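Local coordinates for hypothetical protein PH1933 (Pyrococcus horikoshii, PDB 1WWZ), which binds acetyl coenzyme A and is probably an acyltransferase of the GNAT family, its acceptor substrate being unassigned, at residues H89-D94 and N134-F139; D2-E7 and G103-I108. One frame throughout, in Å; residues are numbered along the deposited sequence.

In the fold
Starting at the N terminus, residues 2-7 run into and along strand 5-8, an edge of the sheet within this chain. Contact 2 brings them back against helix 102-115, closing a loop of 95 residues that contains helices 14-27 and 38-53 and the strands up to 83-93. Contact 1 starts inside that loop, on strand 83-93, and closes only later, on helix 130-138, so the two loops cross. Their centres lie 12 Å apart, and they touch directly where F91 CZ meets G103 O at 3.2 Å. Contact 1 and the start of helix 102-115 both touch acetyl coenzyme A, while contact 2 joins the edge strand to another flank of that helix.

Contact 1. Residues H89-D94 and N134-F139; sequences HEFVVD and NLYEKF. With ACO (acetyl coenzyme *a), chain C.
F91 on strand 83-93 reaches L135 and Y136 on helix 130-138, and acetyl coenzyme A runs through the junction. The CA atoms of F91 and Y136 are 11.2 Å apart, so the contact between the segments is made by side chains. With CG anti to the backbone N (chi1 178°), the phenyl ring of F91 extends from the strand toward the helix. Its CB lies 3.8 Å from the acetyl oxygen O of the cofactor and also near Y136 OH. Beyond it, all six ring carbons lie under the pantetheine methyl CEP, which sits 3.5 Å above the ring plane over its centre, a CH-pi arrangement. CD2 meets the Y136 hydroxyl OH at the ring edge, 3.3 Å away and in the ring plane. CE2 touches L135 CD2 at 3.9 Å, the two side chains crossing at about a right angle, and CZ extends this contact. An alanine in place of F91 would probably leave the CEP methyl without its aromatic floor and open a gap beside L135 CD2 and the Y136 ring. The strand backbone holds the pantetheine arm as well: F91 O accepts a bond from N4P of the cofactor at 2.7 Å, and V93 N donates to O9P at 2.7 Å (166°). This line of amides alongside the strand is the GNAT mode of cofactor binding. E90 OE2, also bonded to Y28, accepts a hydrogen bond from F91 N, 35° out of the carboxylate plane. Y136 OH approaches the thioester carbon C of the cofactor to 3.3 Å, and the ring edge faces S1P. Y136 OH is buried with no hydrogen-bond partner in the model. Two backbone hydrogen bonds thus hold the pantetheine arm, the F91 ring packs under its methyl, and a tyrosine hydroxyl is left beside the thioester.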
loop_
_atom_site.group_PDB
_atom_site.type_symbol
_atom_site.label_atom_id
_atom_site.label_comp_id
_atom_site.label_asym_id
_atom_site.label_seq_id
_atom_site.Cartn_x
_atom_site.Cartn_y
_atom_site.Cartn_z
ATOM N N HIS A 89 7.696 15.379 -3.349
ATOM C CA HIS A 89 8.365 16.597 -2.896
ATOM C C HIS A 89 8.794 16.557 -1.439
ATOM O O HIS A 89 9.779 17.187 -1.063
ATOM C CB HIS A 89 7.464 17.815 -3.100
ATOM C CG HIS A 89 7.235 18.163 -4.536
ATOM N ND1 HIS A 89 8.268 18.370 -5.423
ATOM C CD2 HIS A 89 6.091 18.371 -5.231
ATOM C CE1 HIS A 89 7.771 18.693 -6.604
ATOM N NE2 HIS A 89 6.453 18.701 -6.515
ATOM N N GLU A 90 8.040 15.835 -0.621
ATOM C CA GLU A 90 8.353 15.732 0.795
ATOM C C GLU A 90 7.777 14.433 1.334
ATOM O O GLU A 90 6.800 13.916 0.806
ATOM C CB GLU A 90 7.781 16.928 1.557
ATOM C CG GLU A 90 8.304 17.005 2.979
ATOM C CD GLU A 90 9.810 16.847 3.030
ATOM O OE1 GLU A 90 10.522 17.806 2.664
ATOM O OE2 GLU A 90 10.285 15.756 3.417
ATOM N N PHE A 91 8.384 13.917 2.395
ATOM C CA PHE A 91 7.961 12.649 2.972
ATOM C C PHE A 91 8.582 12.583 4.360
ATOM O O PHE A 91 9.798 12.467 4.494
ATOM C CB PHE A 91 8.489 11.530 2.071
ATOM C CG PHE A 91 8.190 10.142 2.552
ATOM C CD1 PHE A 91 7.065 9.869 3.319
ATOM C CD2 PHE A 91 9.014 9.087 2.167
ATOM C CE1 PHE A 91 6.760 8.561 3.693
ATOM C CE2 PHE A 91 8.718 7.774 2.536
ATOM C CZ PHE A 91 7.588 7.513 3.299
ATOM N N VAL A 92 7.755 12.665 5.394
ATOM C CA VAL A 92 8.297 12.648 6.743
ATOM C C VAL A 92 7.298 12.158 7.781
ATOM O O VAL A 92 6.094 12.394 7.675
ATOM C CB VAL A 92 8.802 14.064 7.133
ATOM C CG1 VAL A 92 7.662 15.068 7.033
ATOM C CG2 VAL A 92 9.389 14.057 8.541
ATOM N N VAL A 93 7.818 11.467 8.785
ATOM C CA VAL A 93 6.995 10.938 9.858
ATOM C C VAL A 93 7.569 11.396 11.193
ATOM O O VAL A 93 8.785 11.425 11.369
ATOM C CB VAL A 93 6.970 9.398 9.817
ATOM C CG1 VAL A 93 6.261 8.854 11.047
ATOM C CG2 VAL A 93 6.273 8.927 8.549
ATOM N N ASP A 94 6.691 11.774 12.117
ATOM C CA ASP A 94 7.107 12.208 13.448
ATOM C C ASP A 94 8.105 11.197 14.001
ATOM O O ASP A 94 7.885 9.990 13.918
ATOM C CB ASP A 94 5.890 12.298 14.366
ATOM C CG ASP A 94 6.246 12.745 15.769
ATOM O OD1 ASP A 94 6.978 12.012 16.467
ATOM O OD2 ASP A 94 5.794 13.833 16.171
ATOM N N ASN A 134 17.088 3.376 1.495
ATOM C CA ASN A 134 16.850 1.939 1.636
ATOM C C ASN A 134 15.372 1.660 1.385
ATOM O O ASN A 134 15.018 0.731 0.659
ATOM C CB ASN A 134 17.236 1.449 3.037
ATOM C CG ASN A 134 16.888 -0.023 3.258
ATOM O OD1 ASN A 134 17.226 -0.884 2.442
ATOM N ND2 ASN A 134 16.219 -0.313 4.366
ATOM N N LEU A 135 14.509 2.474 1.985
ATOM C CA LEU A 135 13.073 2.310 1.806
ATOM C C LEU A 135 12.699 2.467 0.333
ATOM O O LEU A 135 11.964 1.651 -0.222
ATOM C CB LEU A 135 12.306 3.335 2.653
ATOM C CG LEU A 135 10.777 3.330 2.513
ATOM C CD1 LEU A 135 10.234 1.916 2.716
ATOM C CD2 LEU A 135 10.169 4.293 3.526
ATOM N N TYR A 136 13.204 3.514 -0.310
ATOM C CA TYR A 136 12.888 3.731 -1.718
ATOM C C TYR A 136 13.329 2.576 -2.625
ATOM O O TYR A 136 12.595 2.180 -3.533
ATOM C CB TYR A 136 13.515 5.037 -2.221
ATOM C CG TYR A 136 12.926 6.292 -1.604
ATOM C CD1 TYR A 136 11.545 6.441 -1.456
ATOM C CD2 TYR A 136 13.748 7.347 -1.209
ATOM C CE1 TYR A 136 10.998 7.617 -0.928
ATOM C CE2 TYR A 136 13.213 8.523 -0.684
ATOM C CZ TYR A 136 11.837 8.651 -0.548
ATOM O OH TYR A 136 11.305 9.818 -0.043
ATOM N N GLU A 137 14.524 2.041 -2.388
ATOM C CA GLU A 137 15.023 0.944 -3.213
ATOM C C GLU A 137 14.168 -0.313 -3.051
ATOM O O GLU A 137 13.982 -1.076 -3.999
ATOM C CB GLU A 137 16.487 0.636 -2.873
ATOM C CG GLU A 137 17.424 1.815 -3.085
ATOM C CD GLU A 137 18.890 1.428 -2.989
ATOM O OE1 GLU A 137 19.254 0.702 -2.042
ATOM O OE2 GLU A 137 19.677 1.858 -3.858
ATOM N N LYS A 138 13.645 -0.520 -1.849
ATOM C CA LYS A 138 12.795 -1.675 -1.580
ATOM C C LYS A 138 11.515 -1.593 -2.396
ATOM O O LYS A 138 10.853 -2.603 -2.644
ATOM C CB LYS A 138 12.454 -1.737 -0.095
ATOM C CG LYS A 138 13.614 -2.203 0.747
ATOM C CD LYS A 138 13.368 -1.957 2.216
ATOM C CE LYS A 138 14.316 -2.802 3.043
ATOM N NZ LYS A 138 13.577 -3.342 4.218
ATOM N N PHE A 139 11.166 -0.380 -2.807
ATOM C CA PHE A 139 9.965 -0.169 -3.593
ATOM C C PHE A 139 10.245 0.031 -5.073
ATOM O O PHE A 139 9.377 0.473 -5.823
ATOM C CB PHE A 139 9.174 1.007 -3.023
ATOM C CG PHE A 139 8.313 0.626 -1.859
ATOM C CD1 PHE A 139 6.997 0.219 -2.058
ATOM C CD2 PHE A 139 8.836 0.598 -0.570
ATOM C CE1 PHE A 139 6.211 -0.213 -0.992
ATOM C CE2 PHE A 139 8.059 0.167 0.505
ATOM C CZ PHE A 139 6.744 -0.239 0.293
HETATM N N1A ACO C . 17.568 2.454 8.365
HETATM C C2A ACO C . 17.347 1.392 7.587
HETATM N N3A ACO C . 16.194 1.109 6.912
HETATM C C4A ACO C . 15.194 2.075 7.110
HETATM C C5A ACO C . 15.341 3.194 7.904
HETATM C C6A ACO C . 16.621 3.378 8.572
HETATM N N6A ACO C . 16.857 4.420 9.376
HETATM N N7A ACO C . 14.169 3.943 7.903
HETATM C C8A ACO C . 13.366 3.278 7.119
HETATM N N9A ACO C . 13.921 2.117 6.585
HETATM C C1B ACO C . 13.332 1.136 5.690
HETATM C C2B ACO C . 13.100 -0.248 6.321
HETATM O O2B ACO C . 13.151 -1.211 5.249
HETATM C C3B ACO C . 11.731 -0.064 7.029
HETATM O O3B ACO C . 11.134 -1.374 7.106
HETATM P P3B ACO C . 11.260 -2.411 8.329
HETATM O O7A ACO C . 12.727 -2.714 8.390
HETATM O O8A ACO C . 10.471 -3.566 7.928
HETATM O O9A ACO C . 10.740 -1.720 9.529
HETATM C C4B ACO C . 10.980 0.811 6.061
HETATM O O4B ACO C . 12.027 1.465 5.289
HETATM C C5B ACO C . 10.211 1.959 6.680
HETATM O O5B ACO C . 9.440 1.597 7.813
HETATM P P1A ACO C . 8.429 2.666 8.415
HETATM O O1A ACO C . 8.248 2.349 9.830
HETATM O O2A ACO C . 7.190 2.685 7.541
HETATM O O3A ACO C . 9.373 4.007 8.367
HETATM P P2A ACO C . 8.991 5.442 8.801
HETATM O O4A ACO C . 10.020 5.797 9.797
HETATM O O5A ACO C . 7.569 5.413 9.240
HETATM O O6A ACO C . 9.111 6.337 7.534
HETATM C CBP ACO C . 10.724 8.040 6.672
HETATM C CCP ACO C . 10.379 6.574 6.776
HETATM C CDP ACO C . 11.998 8.134 5.766
HETATM C CEP ACO C . 9.538 8.819 6.060
HETATM C CAP ACO C . 11.007 8.574 8.129
HETATM O OAP ACO C . 12.124 7.875 8.673
HETATM C C9P ACO C . 11.332 10.086 8.239
HETATM O O9P ACO C . 10.457 10.916 8.447
HETATM N N8P ACO C . 12.648 10.442 8.081
HETATM C C7P ACO C . 13.147 11.838 8.144
HETATM C C6P ACO C . 12.764 12.698 6.923
HETATM C C5P ACO C . 13.301 12.139 5.628
HETATM O O5P ACO C . 14.497 11.762 5.533
HETATM N N4P ACO C . 12.495 12.063 4.580
HETATM C C3P ACO C . 12.642 11.609 3.193
HETATM C C2P ACO C . 13.287 12.790 2.462
HETATM S S1P ACO C . 13.456 12.295 0.661
HETATM C C ACO C . 12.216 12.977 0.077
HETATM O O ACO C . 11.303 13.705 0.688
HETATM C CH3 ACO C . 11.662 13.001 -1.476
#

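Contact 2. Residues D2-E7 and G103-I108; sequences DEIKIE and GRKLLI. With ACO (acetyl coenzyme *a), chain C.
In the pyrophosphate-binding site of the GNAT fold, the loop that carries the Q/R-x-x-G-x-G/A motif leads into the N terminus of helix 102-115, the motif ending at G103; contact 2 is the packing on another flank of that helix. I4 and I6 point toward it from residues 2-7, whereas K5 and E7 point away. I4 CG2 lies against K105 CD at 3.9 Å. The turn of the lysine at chi3 (69°) folds CE back to I4, near both CG2 and the carbonyl O. I6 CD1 meets L106 CD2 at 3.8 Å, the two side chains crossing obliquely, and also approaches K105 CB. L106 in turn rests on A60 and on F91, which links this flank to the sheet. Facing the cofactor, the helix N terminus presents two backbone amides: G103 N donates to O5A of the cofactor at 2.8 Å, and R104 N donates to O2A at 2.8 Å (157°). A CB built on G103 would run into O6A of the cofactor, so any side chain there would clash with the cofactor as it is bound here. R104, bent at chi3, reaches the 3'-phosphate, but NH2 makes only a weak bond to O8A at 3.4 Å; its NH1 instead bonds to K138 O of the second subunit. The chemistry therefore divides by face. No hydrogen bond joins the two segments, so residues 2-7 are held to the helix by aliphatic contacts, while the amides at the helix start, with those of G99 and G101, hydrogen-bond the cofactor, and the helix dipole probably contributes to offsetting the negative charge of the diphosphate.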
loop_
_atom_site.group_PDB
_atom_site.type_symbol
_atom_site.label_atom_id
_atom_site.label_comp_id
_atom_site.label_asym_id
_atom_site.label_seq_id
_atom_site.Cartn_x
_atom_site.Cartn_y
_atom_site.Cartn_z
ATOM N N ASP A 2 -5.502 2.016 18.182
ATOM C CA ASP A 2 -5.594 3.197 17.337
ATOM C C ASP A 2 -5.324 2.834 15.880
ATOM O O ASP A 2 -4.374 2.115 15.576
ATOM C CB ASP A 2 -4.582 4.247 17.792
ATOM C CG ASP A 2 -4.714 4.582 19.263
ATOM O OD1 ASP A 2 -5.767 5.124 19.660
ATOM O OD2 ASP A 2 -3.763 4.301 20.021
ATOM N N GLU A 3 -6.168 3.338 14.986
ATOM C CA GLU A 3 -6.016 3.089 13.558
ATOM C C GLU A 3 -5.083 4.116 12.942
ATOM O O GLU A 3 -5.056 5.274 13.355
ATOM C CB GLU A 3 -7.354 3.215 12.832
ATOM C CG GLU A 3 -8.321 2.069 12.980
ATOM C CD GLU A 3 -9.572 2.292 12.146
ATOM O OE1 GLU A 3 -9.461 2.315 10.898
ATOM O OE2 GLU A 3 -10.659 2.452 12.738
ATOM N N ILE A 4 -4.319 3.684 11.947
ATOM C CA ILE A 4 -3.445 4.593 11.230
ATOM C C ILE A 4 -4.280 4.901 10.001
ATOM O O ILE A 4 -4.498 4.029 9.163
ATOM C CB ILE A 4 -2.129 3.921 10.793
ATOM C CG1 ILE A 4 -1.392 3.384 12.021
ATOM C CG2 ILE A 4 -1.257 4.930 10.045
ATOM C CD1 ILE A 4 -0.149 2.589 11.689
ATOM N N LYS A 5 -4.776 6.127 9.911
ATOM C CA LYS A 5 -5.606 6.520 8.783
ATOM C C LYS A 5 -4.833 7.378 7.794
ATOM O O LYS A 5 -4.184 8.346 8.180
ATOM C CB LYS A 5 -6.824 7.309 9.271
ATOM C CG LYS A 5 -7.641 6.614 10.347
ATOM C CD LYS A 5 -8.829 7.469 10.789
ATOM C CE LYS A 5 -8.386 8.810 11.378
ATOM N NZ LYS A 5 -7.562 8.658 12.615
ATOM N N ILE A 6 -4.901 7.013 6.520
ATOM C CA ILE A 6 -4.238 7.787 5.483
ATOM C C ILE A 6 -5.332 8.524 4.722
ATOM O O ILE A 6 -6.289 7.913 4.249
ATOM C CB ILE A 6 -3.460 6.890 4.492
ATOM C CG1 ILE A 6 -2.451 6.014 5.244
ATOM C CG2 ILE A 6 -2.741 7.762 3.470
ATOM C CD1 ILE A 6 -1.399 6.789 6.013
ATOM N N GLU A 7 -5.203 9.841 4.615
ATOM C CA GLU A 7 -6.204 10.629 3.905
ATOM C C GLU A 7 -5.617 11.860 3.236
ATOM O O GLU A 7 -4.547 12.334 3.612
ATOM C CB GLU A 7 -7.322 11.045 4.869
ATOM C CG GLU A 7 -6.853 11.338 6.287
ATOM C CD GLU A 7 -7.984 11.797 7.196
ATOM O OE1 GLU A 7 -8.271 13.014 7.227
ATOM O OE2 GLU A 7 -8.591 10.936 7.871
ATOM N N GLY A 103 5.448 5.210 7.425
ATOM C CA GLY A 103 6.057 5.693 6.197
ATOM C C GLY A 103 5.721 4.780 5.035
ATOM O O GLY A 103 5.405 5.234 3.935
ATOM N N ARG A 104 5.786 3.475 5.288
ATOM C CA ARG A 104 5.477 2.487 4.270
ATOM C C ARG A 104 4.059 2.705 3.743
ATOM O O ARG A 104 3.829 2.656 2.539
ATOM C CB ARG A 104 5.604 1.078 4.860
ATOM C CG ARG A 104 5.375 -0.051 3.875
ATOM C CD ARG A 104 5.374 -1.393 4.600
ATOM N NE ARG A 104 6.669 -1.716 5.197
ATOM C CZ ARG A 104 7.719 -2.162 4.515
ATOM N NH1 ARG A 104 7.638 -2.343 3.203
ATOM N NH2 ARG A 104 8.850 -2.439 5.146
ATOM N N LYS A 105 3.111 2.946 4.645
ATOM C CA LYS A 105 1.722 3.163 4.239
ATOM C C LYS A 105 1.583 4.406 3.371
ATOM O O LYS A 105 0.853 4.412 2.376
ATOM C CB LYS A 105 0.816 3.293 5.462
ATOM C CG LYS A 105 0.776 2.047 6.337
ATOM C CD LYS A 105 -0.176 2.229 7.511
ATOM C CE LYS A 105 -1.625 2.283 7.053
ATOM N NZ LYS A 105 -2.045 0.994 6.433
ATOM N N LEU A 106 2.290 5.461 3.753
ATOM C CA LEU A 106 2.243 6.697 2.992
ATOM C C LEU A 106 2.863 6.506 1.613
ATOM O O LEU A 106 2.341 7.018 0.626
ATOM C CB LEU A 106 2.966 7.815 3.753
ATOM C CG LEU A 106 2.196 8.430 4.932
ATOM C CD1 LEU A 106 3.127 9.307 5.748
ATOM C CD2 LEU A 106 1.007 9.243 4.414
ATOM N N LEU A 107 3.967 5.761 1.539
ATOM C CA LEU A 107 4.631 5.540 0.256
ATOM C C LEU A 107 3.768 4.707 -0.684
ATOM O O LEU A 107 3.668 5.005 -1.876
ATOM C CB LEU A 107 5.999 4.879 0.467
ATOM C CG LEU A 107 6.904 4.725 -0.764
ATOM C CD1 LEU A 107 7.068 6.070 -1.473
ATOM C CD2 LEU A 107 8.261 4.186 -0.328
ATOM N N ILE A 108 3.138 3.664 -0.151
ATOM C CA ILE A 108 2.262 2.822 -0.956
ATOM C C ILE A 108 1.103 3.671 -1.488
ATOM O O ILE A 108 0.716 3.553 -2.650
ATOM C CB ILE A 108 1.715 1.642 -0.119
ATOM C CG1 ILE A 108 2.858 0.656 0.160
ATOM C CG2 ILE A 108 0.561 0.956 -0.849
ATOM C CD1 ILE A 108 2.489 -0.484 1.110
HETATM N N1A ACO C . 17.568 2.454 8.365
HETATM C C2A ACO C . 17.347 1.392 7.587
HETATM N N3A ACO C . 16.194 1.109 6.912
HETATM C C4A ACO C . 15.194 2.075 7.110
HETATM C C5A ACO C . 15.341 3.194 7.904
HETATM C C6A ACO C . 16.621 3.378 8.572
HETATM N N6A ACO C . 16.857 4.420 9.376
HETATM N N7A ACO C . 14.169 3.943 7.903
HETATM C C8A ACO C . 13.366 3.278 7.119
HETATM N N9A ACO C . 13.921 2.117 6.585
HETATM C C1B ACO C . 13.332 1.136 5.690
HETATM C C2B ACO C . 13.100 -0.248 6.321
HETATM O O2B ACO C . 13.151 -1.211 5.249
HETATM C C3B ACO C . 11.731 -0.064 7.029
HETATM O O3B ACO C . 11.134 -1.374 7.106
HETATM P P3B ACO C . 11.260 -2.411 8.329
HETATM O O7A ACO C . 12.727 -2.714 8.390
HETATM O O8A ACO C . 10.471 -3.566 7.928
HETATM O O9A ACO C . 10.740 -1.720 9.529
HETATM C C4B ACO C . 10.980 0.811 6.061
HETATM O O4B ACO C . 12.027 1.465 5.289
HETATM C C5B ACO C . 10.211 1.959 6.680
HETATM O O5B ACO C . 9.440 1.597 7.813
HETATM P P1A ACO C . 8.429 2.666 8.415
HETATM O O1A ACO C . 8.248 2.349 9.830
HETATM O O2A ACO C . 7.190 2.685 7.541
HETATM O O3A ACO C . 9.373 4.007 8.367
HETATM P P2A ACO C . 8.991 5.442 8.801
HETATM O O4A ACO C . 10.020 5.797 9.797
HETATM O O5A ACO C . 7.569 5.413 9.240
HETATM O O6A ACO C . 9.111 6.337 7.534
HETATM C CBP ACO C . 10.724 8.040 6.672
HETATM C CCP ACO C . 10.379 6.574 6.776
HETATM C CDP ACO C . 11.998 8.134 5.766
HETATM C CEP ACO C . 9.538 8.819 6.060
HETATM C CAP ACO C . 11.007 8.574 8.129
HETATM O OAP ACO C . 12.124 7.875 8.673
HETATM C C9P ACO C . 11.332 10.086 8.239
HETATM O O9P ACO C . 10.457 10.916 8.447
HETATM N N8P ACO C . 12.648 10.442 8.081
HETATM C C7P ACO C . 13.147 11.838 8.144
HETATM C C6P ACO C . 12.764 12.698 6.923
HETATM C C5P ACO C . 13.301 12.139 5.628
HETATM O O5P ACO C . 14.497 11.762 5.533
HETATM N N4P ACO C . 12.495 12.063 4.580
HETATM C C3P ACO C . 12.642 11.609 3.193
HETATM C C2P ACO C . 13.287 12.790 2.462
HETATM S S1P ACO C . 13.456 12.295 0.661
HETATM C C ACO C . 12.216 12.977 0.077
HETATM O O ACO C . 11.303 13.705 0.688
HETATM C CH3 ACO C . 11.662 13.001 -1.476
#